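Side-chain contact in putative N-acetyl-gamma-glutamyl-phosphate reductase (Arabidopsis thaliana, PDB 1XYG), which probably catalyses the NADPH-dependent reduction of N-acetyl-L-glutamyl phosphate to the corresponding semialdehyde in chloroplast arginine biosynthesis: residues A30-L35 with F87-H92. Numbering follows the deposited sequence.
Sequences AEIVRL and FCCLPH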
loop_
_atom_site.group_PDB
_atom_site.type_symbol
_atom_site.label_atom_id
_atom_site.label_comp_id
_atom_site.label_asym_id
_atom_site.label_seq_id
_atom_site.Cartn_x
_atom_site.Cartn_y
_atom_site.Cartn_z
ATOM N N ALA A 30 20.952 1.079 8.928
ATOM C CA ALA A 30 20.383 2.399 8.691
ATOM C C ALA A 30 19.636 2.857 9.939
ATOM O O ALA A 30 19.710 4.024 10.329
ATOM C CB ALA A 30 19.439 2.353 7.497
ATOM N N GLU A 31 18.913 1.935 10.568
ATOM C CA GLU A 31 18.175 2.263 11.785
ATOM C C GLU A 31 19.111 2.697 12.912
ATOM O O GLU A 31 18.804 3.629 13.656
ATOM C CB GLU A 31 17.342 1.063 12.242
ATOM C CG GLU A 31 16.006 0.912 11.518
ATOM C CD GLU A 31 15.074 2.091 11.755
ATOM O OE1 GLU A 31 15.216 3.124 11.071
ATOM O OE2 GLU A 31 14.201 1.984 12.639
ATOM N N ILE A 32 20.244 2.010 13.048
ATOM C CA ILE A 32 21.216 2.359 14.079
ATOM C C ILE A 32 21.658 3.797 13.839
ATOM O O ILE A 32 21.665 4.620 14.755
ATOM C CB ILE A 32 22.462 1.427 14.036
ATOM C CG1 ILE A 32 22.109 0.059 14.628
ATOM C CG2 ILE A 32 23.610 2.039 14.815
ATOM C CD1 ILE A 32 21.798 0.091 16.118
ATOM N N VAL A 33 22.017 4.096 12.596
ATOM C CA VAL A 33 22.464 5.434 12.233
ATOM C C VAL A 33 21.373 6.462 12.501
ATOM O O VAL A 33 21.651 7.548 13.010
ATOM C CB VAL A 33 22.884 5.491 10.744
ATOM C CG1 VAL A 33 23.198 6.925 10.336
ATOM C CG2 VAL A 33 24.100 4.601 10.512
ATOM N N ARG A 34 20.129 6.126 12.170
ATOM C CA ARG A 34 19.028 7.052 12.404
ATOM C C ARG A 34 18.858 7.324 13.897
ATOM O O ARG A 34 18.736 8.473 14.317
ATOM C CB ARG A 34 17.711 6.499 11.850
ATOM C CG ARG A 34 16.511 7.404 12.168
ATOM C CD ARG A 34 15.211 6.842 11.596
ATOM N NE ARG A 34 14.828 5.581 12.229
ATOM C CZ ARG A 34 14.219 5.472 13.408
ATOM N NH1 ARG A 34 13.902 6.547 14.111
ATOM N NH2 ARG A 34 13.931 4.274 13.890
ATOM N N LEU A 35 18.844 6.264 14.695
ATOM C CA LEU A 35 18.673 6.403 16.133
ATOM C C LEU A 35 19.787 7.198 16.808
ATOM O O LEU A 35 19.516 8.034 17.674
ATOM C CB LEU A 35 18.566 5.023 16.785
ATOM C CG LEU A 35 17.282 4.239 16.493
ATOM C CD1 LEU A 35 17.392 2.859 17.106
ATOM C CD2 LEU A 35 16.082 4.997 17.045
ATOM N N PHE A 87 28.221 -2.125 17.237
ATOM C CA PHE A 87 26.916 -2.693 16.919
ATOM C C PHE A 87 27.199 -3.579 15.714
ATOM O O PHE A 87 27.763 -3.120 14.720
ATOM C CB PHE A 87 25.912 -1.611 16.505
ATOM C CG PHE A 87 25.281 -0.876 17.658
ATOM C CD1 PHE A 87 24.444 -1.540 18.551
ATOM C CD2 PHE A 87 25.502 0.487 17.835
ATOM C CE1 PHE A 87 23.827 -0.857 19.606
ATOM C CE2 PHE A 87 24.893 1.186 18.887
ATOM C CZ PHE A 87 24.053 0.510 19.775
ATOM N N CYS A 88 26.825 -4.845 15.791
ATOM C CA CYS A 88 27.064 -5.731 14.666
ATOM C C CYS A 88 25.771 -6.103 13.947
ATOM O O CYS A 88 24.861 -6.687 14.539
ATOM C CB CYS A 88 27.789 -6.996 15.124
ATOM S SG CYS A 88 28.051 -8.158 13.772
ATOM N N CYS A 89 25.696 -5.762 12.665
ATOM C CA CYS A 89 24.517 -6.062 11.861
ATOM C C CYS A 89 24.846 -6.948 10.662
ATOM O O CYS A 89 24.294 -6.752 9.586
ATOM C CB CYS A 89 23.863 -4.764 11.371
ATOM S SG CYS A 89 23.262 -3.658 12.678
ATOM N N LEU A 90 25.743 -7.912 10.839
ATOM C CA LEU A 90 26.120 -8.815 9.753
ATOM C C LEU A 90 25.145 -9.998 9.725
ATOM O O LEU A 90 24.325 -10.159 10.634
ATOM C CB LEU A 90 27.558 -9.301 9.961
ATOM C CG LEU A 90 28.570 -8.153 9.893
ATOM C CD1 LEU A 90 29.960 -8.637 10.272
ATOM C CD2 LEU A 90 28.555 -7.578 8.484
ATOM N N PRO A 91 25.190 -10.815 8.662
ATOM C CA PRO A 91 24.276 -11.959 8.601
ATOM C C PRO A 91 24.695 -13.094 9.530
ATOM O O PRO A 91 25.808 -13.097 10.068
ATOM C CB PRO A 91 24.336 -12.372 7.134
ATOM C CG PRO A 91 24.661 -11.077 6.434
ATOM C CD PRO A 91 25.717 -10.504 7.321
ATOM N N HIS A 92 23.789 -14.053 9.698
ATOM C CA HIS A 92 23.998 -15.213 10.547
ATOM C C HIS A 92 25.043 -16.150 9.931
ATOM O O HIS A 92 24.871 -16.620 8.814
ATOM C CB HIS A 92 22.660 -15.951 10.724
ATOM C CG HIS A 92 21.482 -15.033 10.916
ATOM N ND1 HIS A 92 21.518 -13.952 11.769
ATOM C CD2 HIS A 92 20.251 -15.021 10.349
ATOM C CE1 HIS A 92 20.363 -13.309 11.719
ATOM N NE2 HIS A 92 19.577 -13.936 10.866
#
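I32 lays its terminal methyl on the aromatic ring of F87: CD1 sits 3.9 Å from the centroid of the F87 ring and only 9° off the ring normal, a CH-pi contact made over the middle of one face. The other branch of the same isoleucine stays on that side of the ring but is displaced past its rim, CG2 of I32 coming 3.9 Å from CD2 of F87. With CG2 anti to the backbone N and CG1 beside it (chi1 -75°), the second torsion (chi2 -67°) turns CD1 over the ring while CG2 is left at the CD2 corner. Two residues past F87, where the strand has given way to loop, C89 adds a looser touch, its SG lying 4.4 Å from CG1 of I32. No hydrogen bond crosses between the two segments; the contact is apolar and its two principal residues are buried. Cutting F87 back to an alanine would remove the face on which CD1 of I32 rests, and would probably open a gap between helix 27-37 and the strand.

Further out, L21 of strand 17-22 touches both I32 and F87, while helix 329-343 meets them through S333 and L340 respectively. Backbone hydrogen bonds to G20 and L22 fix F87 in the sheet. On helix 27-37, R34 reaches back about one turn to E31 and grips its carboxylate side-on, in a salt bridge with NE of R34 2.7 Å from OE1 of E31 and NH2 of R34 2.6 Å from OE2 of E31; R253 gives this carboxylate a second salt-bridge partner. The isoleucine-phenylalanine contact thus seats helix 27-37 against strand 85-88 of the parallel sheet, the helix-on-sheet packing of a Rossmann-type NAD(P)-binding domain, whose first helix follows strand 17-22.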